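Local coordinates for protein cellobiose 2-epimerase (Caldibacillus thermoamylovorans, PDB 5ZHB) that catalyses the epimerisation at C2 of the reducing-end sugar of cellobiose, interconverting its glucose and mannose forms, at residues V305-V310 with P374-R379. Residues are numbered along the deposited sequence; the frame is centred on the assembly and turned at random.
Sequences VWWVQV and PYHNAR
Trp-307 and His-376 meet where the axes of 306-310 and 375-379, in the first turns of helices 306-323 and 375-387, approach to 9.0 Å and run nearly parallel, at 25°. Both helices belong to the (alpha/alpha)6 barrel of the N-acylglucosamine 2-epimerase family, and the contact is buried.

The imidazole of His-376 carries the contact. The CB of Trp-307 lies over one ring face in a CH-pi contact, 3.6 Å from the centroid of the His-376 ring. The five-membered ring of Trp-307 forms an offset stack with the same imidazole, with planes at 25°. In Trp-307, chi1 of 70° puts CG between the backbone N and the carbonyl carbon. The Trp-307 and His-376 side chains lie side by side and point the same way. Tyr-375 CE2 lies over the opposite face, so the His-376 ring is sandwiched. His-376 ND1 is hydrogen-bonded to Glu-311, which also forms a salt bridge with Arg-379; this bond helps fix the rotation of the ring. In this family, histidines line the active-site pocket in the centre of the barrel, and His-376 is probably one of them.

One turn on from Trp-307, Val-310 packs against the backbone of helix 375-387, with its CG2 3.4 Å from His-376 O. Trp-306 approaches Asn-377 with the edge of its indole, CD1 being 4.5 Å from Asn-377 CB. Asn-377 ND2 turns to Glu-351 for its hydrogen bond. A water bridges the two segments in the plane of the Trp-306 ring: it accepts from Trp-306 NE1 at 2.8 Å and from the backbone N of Asn-377 at 3.0 Å.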
ATOM      1  N   VAL A 305     -10.772   9.452  -3.499  1.00 22.31           N
ATOM      2  CA  VAL A 305      -9.790   9.217  -2.447  1.00 22.37           C
ATOM      3  C   VAL A 305      -8.436   9.206  -3.123  1.00 22.55           C
ATOM      4  O   VAL A 305      -8.308   8.583  -4.176  1.00 20.80           O
ATOM      5  CB  VAL A 305     -10.048   7.917  -1.655  1.00 22.82           C
ATOM      6  CG1 VAL A 305      -8.970   7.644  -0.620  1.00 25.25           C
ATOM      7  CG2 VAL A 305     -11.383   7.961  -0.927  1.00 20.48           C
ATOM      8  N   TRP A 306      -7.424   9.839  -2.491  1.00 21.33           N
ATOM      9  CA  TRP A 306      -6.146  10.086  -3.140  1.00 19.39           C
ATOM     10  C   TRP A 306      -5.488   8.789  -3.623  1.00 19.72           C
ATOM     11  O   TRP A 306      -5.078   8.688  -4.793  1.00 20.67           O
ATOM     12  CB  TRP A 306      -5.215  10.937  -2.236  1.00 20.40           C
ATOM     13  CG  TRP A 306      -4.222  10.147  -1.427  1.00 19.31           C
ATOM     14  CD1 TRP A 306      -2.930   9.913  -1.781  1.00 20.60           C
ATOM     15  CD2 TRP A 306      -4.440   9.419  -0.209  1.00 17.67           C
ATOM     16  NE1 TRP A 306      -2.317   9.138  -0.838  1.00 21.31           N
ATOM     17  CE2 TRP A 306      -3.215   8.800   0.128  1.00 20.05           C
ATOM     18  CE3 TRP A 306      -5.530   9.241   0.640  1.00 19.11           C
ATOM     19  CZ2 TRP A 306      -3.063   7.979   1.244  1.00 19.48           C
ATOM     20  CZ3 TRP A 306      -5.368   8.463   1.767  1.00 22.26           C
ATOM     21  CH2 TRP A 306      -4.155   7.850   2.068  1.00 18.88           C
ATOM     22  N   TRP A 307      -5.409   7.778  -2.767  1.00 19.02           N
ATOM     23  CA  TRP A 307      -4.653   6.575  -3.103  1.00 20.43           C
ATOM     24  C   TRP A 307      -5.322   5.795  -4.234  1.00 20.14           C
ATOM     25  O   TRP A 307      -4.615   5.178  -5.028  1.00 18.29           O
ATOM     26  CB  TRP A 307      -4.387   5.677  -1.882  1.00 18.81           C
ATOM     27  CG  TRP A 307      -5.570   4.962  -1.281  1.00 19.39           C
ATOM     28  CD1 TRP A 307      -6.309   5.346  -0.203  1.00 20.51           C
ATOM     29  CD2 TRP A 307      -6.106   3.692  -1.703  1.00 20.11           C
ATOM     30  NE1 TRP A 307      -7.292   4.431   0.052  1.00 20.71           N
ATOM     31  CE2 TRP A 307      -7.194   3.406  -0.856  1.00 22.16           C
ATOM     32  CE3 TRP A 307      -5.774   2.780  -2.717  1.00 19.02           C
ATOM     33  CZ2 TRP A 307      -7.943   2.233  -0.985  1.00 22.02           C
ATOM     34  CZ3 TRP A 307      -6.504   1.615  -2.829  1.00 23.12           C
ATOM     35  CH2 TRP A 307      -7.589   1.352  -1.984  1.00 21.22           C
ATOM     36  N   VAL A 308      -6.665   5.874  -4.293  1.00 18.07           N
ATOM     37  CA  VAL A 308      -7.421   5.203  -5.347  1.00 19.05           C
ATOM     38  C   VAL A 308      -7.046   5.763  -6.720  1.00 19.92           C
ATOM     39  O   VAL A 308      -6.749   5.007  -7.646  1.00 19.70           O
ATOM     40  CB  VAL A 308      -8.931   5.309  -5.048  1.00 18.74           C
ATOM     41  CG1 VAL A 308      -9.761   4.812  -6.228  1.00 20.76           C
ATOM     42  CG2 VAL A 308      -9.323   4.634  -3.737  1.00 19.98           C
ATOM     43  N   GLN A 309      -6.879   7.083  -6.813  1.00 20.79           N
ATOM     44  CA  GLN A 309      -6.578   7.716  -8.079  1.00 20.12           C
ATOM     45  C   GLN A 309      -5.203   7.262  -8.555  1.00 21.31           C
ATOM     46  O   GLN A 309      -5.030   6.907  -9.716  1.00 19.94           O
ATOM     47  CB  GLN A 309      -6.623   9.237  -7.984  1.00 20.31           C
ATOM     48  CG  GLN A 309      -7.846   9.819  -7.290  1.00 21.91           C
ATOM     49  CD  GLN A 309      -9.164   9.329  -7.852  1.00 21.97           C
ATOM     50  OE1 GLN A 309      -9.364   9.311  -9.063  1.00 24.22           O
ATOM     51  NE2 GLN A 309     -10.030   8.827  -6.988  1.00 20.16           N
ATOM     52  N   VAL A 310      -4.191   7.289  -7.682  1.00 19.65           N
ATOM     53  CA  VAL A 310      -2.853   6.978  -8.161  1.00 19.59           C
ATOM     54  C   VAL A 310      -2.691   5.480  -8.476  1.00 18.20           C
ATOM     55  O   VAL A 310      -1.932   5.132  -9.362  1.00 19.04           O
ATOM     56  CB  VAL A 310      -1.745   7.429  -7.182  1.00 21.70           C
ATOM     57  CG1 VAL A 310      -1.887   8.897  -6.816  1.00 21.23           C
ATOM     58  CG2 VAL A 310      -1.649   6.578  -5.933  1.00 21.16           C
ATOM     59  N   PRO A 374       3.505   8.839   2.405  1.00 21.06           N
ATOM     60  CA  PRO A 374       3.941   9.063   1.027  1.00 23.89           C
ATOM     61  C   PRO A 374       4.065   7.837   0.132  1.00 20.71           C
ATOM     62  O   PRO A 374       4.558   7.962  -0.975  1.00 24.20           O
ATOM     63  CB  PRO A 374       5.333   9.669   1.293  1.00 23.79           C
ATOM     64  CG  PRO A 374       5.858   8.877   2.457  1.00 22.89           C
ATOM     65  CD  PRO A 374       4.633   8.677   3.330  1.00 23.02           C
ATOM     66  N   TYR A 375       3.667   6.652   0.614  1.00 20.48           N
ATOM     67  CA  TYR A 375       3.908   5.421  -0.130  1.00 20.15           C
ATOM     68  C   TYR A 375       3.113   5.391  -1.436  1.00 19.78           C
ATOM     69  O   TYR A 375       3.717   5.189  -2.498  1.00 21.75           O
ATOM     70  CB  TYR A 375       3.694   4.220   0.800  1.00 19.53           C
ATOM     71  CG  TYR A 375       2.940   3.000   0.290  1.00 20.74           C
ATOM     72  CD1 TYR A 375       3.567   2.007  -0.449  1.00 21.63           C
ATOM     73  CD2 TYR A 375       1.605   2.791   0.639  1.00 22.61           C
ATOM     74  CE1 TYR A 375       2.903   0.849  -0.849  1.00 22.26           C
ATOM     75  CE2 TYR A 375       0.927   1.637   0.255  1.00 21.02           C
ATOM     76  CZ  TYR A 375       1.568   0.673  -0.516  1.00 23.80           C
ATOM     77  OH  TYR A 375       0.919  -0.490  -0.880  1.00 22.51           O
ATOM     78  N   HIS A 376       1.791   5.590  -1.374  1.00 17.65           N
ATOM     79  CA  HIS A 376       0.969   5.418  -2.576  1.00 18.14           C
ATOM     80  C   HIS A 376       1.362   6.421  -3.671  1.00 19.64           C
ATOM     81  O   HIS A 376       1.573   6.045  -4.836  1.00 18.95           O
ATOM     82  CB  HIS A 376      -0.510   5.521  -2.246  1.00 17.71           C
ATOM     83  CG  HIS A 376      -1.177   4.324  -1.629  1.00 18.20           C
ATOM     84  ND1 HIS A 376      -1.349   3.126  -2.303  1.00 17.18           N
ATOM     85  CD2 HIS A 376      -1.669   4.138  -0.387  1.00 19.80           C
ATOM     86  CE1 HIS A 376      -1.934   2.246  -1.479  1.00 19.08           C
ATOM     87  NE2 HIS A 376      -2.174   2.851  -0.320  1.00 17.35           N
ATOM     88  N   ASN A 377       1.396   7.698  -3.312  1.00 18.73           N
ATOM     89  CA  ASN A 377       1.639   8.747  -4.294  1.00 19.62           C
ATOM     90  C   ASN A 377       3.104   8.775  -4.764  1.00 21.31           C
ATOM     91  O   ASN A 377       3.344   8.982  -5.967  1.00 23.52           O
ATOM     92  CB  ASN A 377       1.039  10.083  -3.861  1.00 19.02           C
ATOM     93  CG  ASN A 377       1.596  10.658  -2.578  1.00 23.05           C
ATOM     94  OD1 ASN A 377       2.246   9.947  -1.810  1.00 22.80           O
ATOM     95  ND2 ASN A 377       1.288  11.928  -2.321  1.00 22.53           N
ATOM     96  N   ALA A 378       4.079   8.556  -3.870  1.00 19.98           N
ATOM     97  CA  ALA A 378       5.460   8.433  -4.299  1.00 21.91           C
ATOM     98  C   ALA A 378       5.654   7.246  -5.231  1.00 20.93           C
ATOM     99  O   ALA A 378       6.307   7.375  -6.268  1.00 22.08           O
ATOM    100  CB  ALA A 378       6.411   8.311  -3.142  1.00 21.68           C
ATOM    101  N   ARG A 379       5.139   6.081  -4.816  1.00 20.23           N
ATOM    102  CA  ARG A 379       5.247   4.877  -5.606  1.00 18.91           C
ATOM    103  C   ARG A 379       4.677   5.108  -7.012  1.00 19.45           C
ATOM    104  O   ARG A 379       5.281   4.675  -7.992  1.00 20.07           O
ATOM    105  CB  ARG A 379       4.571   3.708  -4.879  1.00 17.97           C
ATOM    106  CG  ARG A 379       4.770   2.424  -5.670  1.00 20.09           C
ATOM    107  CD  ARG A 379       4.319   1.148  -5.012  1.00 18.46           C
ATOM    108  NE  ARG A 379       2.872   1.129  -4.808  1.00 19.97           N
ATOM    109  CZ  ARG A 379       2.214   0.142  -4.198  1.00 18.87           C
ATOM    110  NH1 ARG A 379       2.864  -0.924  -3.781  1.00 19.74           N
ATOM    111  NH2 ARG A 379       0.900   0.223  -4.040  1.00 19.90           N
TER
HETATM  112  O   HOH W   1       0.352   8.471  -0.598  1.00 22.83           O